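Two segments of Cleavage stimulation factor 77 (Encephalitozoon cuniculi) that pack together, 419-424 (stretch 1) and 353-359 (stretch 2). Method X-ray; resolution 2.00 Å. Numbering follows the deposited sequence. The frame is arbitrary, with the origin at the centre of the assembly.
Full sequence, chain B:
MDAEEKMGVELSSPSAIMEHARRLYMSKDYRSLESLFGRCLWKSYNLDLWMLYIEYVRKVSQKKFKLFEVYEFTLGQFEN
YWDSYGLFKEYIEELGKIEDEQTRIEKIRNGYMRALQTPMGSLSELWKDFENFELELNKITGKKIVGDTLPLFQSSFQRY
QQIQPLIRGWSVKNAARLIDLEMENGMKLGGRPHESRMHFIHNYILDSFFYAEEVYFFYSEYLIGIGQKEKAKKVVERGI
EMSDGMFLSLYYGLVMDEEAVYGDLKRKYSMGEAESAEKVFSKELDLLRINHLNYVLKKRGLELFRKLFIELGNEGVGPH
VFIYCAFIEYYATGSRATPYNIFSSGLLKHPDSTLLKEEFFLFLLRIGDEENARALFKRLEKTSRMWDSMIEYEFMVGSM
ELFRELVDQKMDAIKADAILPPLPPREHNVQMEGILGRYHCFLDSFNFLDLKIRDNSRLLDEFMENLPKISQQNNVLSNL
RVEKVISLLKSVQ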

# COMPACT_ATOMS: atom_id res chain seq x y z
N ILE B 419 -7.38 2.45 -17.76
CA ILE B 419 -7.25 1.63 -16.53
C ILE B 419 -8.41 1.95 -15.59
O ILE B 419 -8.75 3.10 -15.36
CB ILE B 419 -5.92 1.85 -15.81
CG1 ILE B 419 -4.74 1.39 -16.72
CG2 ILE B 419 -5.95 1.27 -14.36
CD1 ILE B 419 -3.48 1.00 -16.02
N LEU B 420 -9.05 0.93 -15.05
CA LEU B 420 -10.13 1.21 -14.11
C LEU B 420 -9.56 1.94 -12.89
O LEU B 420 -8.42 1.67 -12.46
CB LEU B 420 -10.86 -0.04 -13.71
CG LEU B 420 -11.57 -0.81 -14.80
CD1 LEU B 420 -11.94 -2.16 -14.14
CD2 LEU B 420 -12.78 -0.00 -15.28
N PRO B 421 -10.33 2.89 -12.34
CA PRO B 421 -10.01 3.50 -11.06
C PRO B 421 -9.68 2.50 -9.91
O PRO B 421 -10.33 1.45 -9.77
CB PRO B 421 -11.31 4.30 -10.73
CG PRO B 421 -11.84 4.65 -12.02
CD PRO B 421 -11.57 3.44 -12.92
N PRO B 422 -8.66 2.81 -9.09
CA PRO B 422 -8.29 1.91 -7.99
C PRO B 422 -9.32 1.76 -6.88
O PRO B 422 -10.09 2.71 -6.58
CB PRO B 422 -7.00 2.53 -7.43
CG PRO B 422 -7.05 3.97 -7.90
CD PRO B 422 -7.76 3.98 -9.17
N LEU B 423 -9.32 0.57 -6.28
CA LEU B 423 -10.01 0.36 -5.00
C LEU B 423 -9.26 1.12 -3.91
O LEU B 423 -8.05 1.26 -3.99
CB LEU B 423 -10.09 -1.12 -4.64
CG LEU B 423 -10.60 -2.21 -5.60
CD1 LEU B 423 -10.72 -3.53 -4.86
CD2 LEU B 423 -11.92 -1.86 -6.24
N PRO B 424 -9.99 1.66 -2.90
CA PRO B 424 -9.37 2.20 -1.69
C PRO B 424 -8.40 1.21 -1.03
O PRO B 424 -8.63 0.00 -1.09
CB PRO B 424 -10.58 2.42 -0.74
CG PRO B 424 -11.73 2.70 -1.69
CD PRO B 424 -11.47 1.78 -2.86
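Stretch 2 (353-359) STLLKEE

What shape does each backbone bring to the contact? Stretch 1 is extended and proline-rich, with psi between 134° and 150° throughout and no regular helix or strand. Stretch 2 begins a helix at Thr 354; Ser 353 caps it, Ser 353 OG accepting from Leu 356 N at 3.2 Å. The helix runs across the extended segment rather than along it; Leu 420 lies nearest Thr 354 (CA to CA 7.4 Å) and Leu 423 nearest Leu 355 (CA to CA 7.0 Å).

Which residue covers the most surface? Leu 423 does. The m, t side chain of Leu 423 points toward the helix and reaches three residues: Leu 423 CD2 lies 3.5 Å from Thr 354 CG2, Leu 423 CD1 packs 3.9 Å from Leu 355 CD1, and Leu 423 CD1 lies 3.5 Å from Glu 358 OE2.

How does Thr 354 serve both leucines? Its CB points toward stretch 1, and its two branches diverge. While Thr 354 CG2 meets Leu 423, Thr 354 OG1 sits 3.6 Å from Leu 420 CD1, and the side chain of Leu 420 itself points toward the helix.

What holds the two segments together? No hydrogen bond crosses between them, so the contact rests on packing, mostly of side chains. It is modest, burying 311 Å² over both sides, and Pro 422 turns its CB away from the helix.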

# COMPACT_ATOMS: atom_id res chain seq x y z
N SER B 353 -18.75 -3.96 -11.50
CA SER B 353 -18.15 -3.96 -10.16
C SER B 353 -16.62 -4.21 -10.26
O SER B 353 -16.22 -5.32 -10.46
CB SER B 353 -18.77 -5.07 -9.29
OG SER B 353 -18.15 -5.12 -7.98
N THR B 354 -15.81 -3.19 -10.10
CA THR B 354 -14.35 -3.33 -10.13
C THR B 354 -13.84 -4.25 -8.96
O THR B 354 -12.92 -5.11 -9.12
CB THR B 354 -13.75 -1.95 -10.07
OG1 THR B 354 -14.00 -1.28 -11.33
CG2 THR B 354 -12.21 -2.00 -9.68
N LEU B 355 -14.48 -4.09 -7.81
CA LEU B 355 -14.27 -5.00 -6.68
C LEU B 355 -14.34 -6.44 -7.07
O LEU B 355 -13.47 -7.21 -6.76
CB LEU B 355 -15.34 -4.78 -5.62
CG LEU B 355 -15.20 -5.71 -4.41
CD1 LEU B 355 -13.85 -5.45 -3.64
CD2 LEU B 355 -16.43 -5.48 -3.55
N LEU B 356 -15.42 -6.85 -7.72
CA LEU B 356 -15.57 -8.28 -8.02
C LEU B 356 -14.54 -8.69 -9.10
O LEU B 356 -14.05 -9.83 -9.12
CB LEU B 356 -17.01 -8.49 -8.53
CG LEU B 356 -18.06 -9.61 -8.58
CD1 LEU B 356 -18.18 -10.50 -7.36
CD2 LEU B 356 -19.37 -8.89 -8.73
N LYS B 357 -14.31 -7.80 -10.07
CA LYS B 357 -13.38 -8.07 -11.16
C LYS B 357 -11.95 -8.33 -10.62
O LYS B 357 -11.31 -9.37 -10.94
CB LYS B 357 -13.40 -6.95 -12.18
CG LYS B 357 -14.69 -6.86 -13.00
CD LYS B 357 -14.61 -5.66 -14.01
CE LYS B 357 -16.05 -5.26 -14.51
NZ LYS B 357 -16.04 -3.79 -14.93
N GLU B 358 -11.49 -7.44 -9.75
CA GLU B 358 -10.18 -7.55 -9.12
C GLU B 358 -10.05 -8.69 -8.14
O GLU B 358 -9.03 -9.38 -8.15
CB GLU B 358 -9.78 -6.22 -8.45
CG GLU B 358 -8.40 -6.24 -7.73
CD GLU B 358 -7.90 -4.86 -7.30
OE1 GLU B 358 -7.67 -3.95 -8.16
OE2 GLU B 358 -7.63 -4.69 -6.10
N GLU B 359 -11.07 -8.88 -7.28
CA GLU B 359 -11.03 -9.92 -6.28
C GLU B 359 -11.15 -11.26 -6.93
O GLU B 359 -10.59 -12.16 -6.40
CB GLU B 359 -12.13 -9.76 -5.22
CG GLU B 359 -11.98 -8.59 -4.23
CD GLU B 359 -10.77 -8.69 -3.30
OE1 GLU B 359 -10.45 -9.82 -2.92
OE2 GLU B 359 -10.14 -7.65 -2.94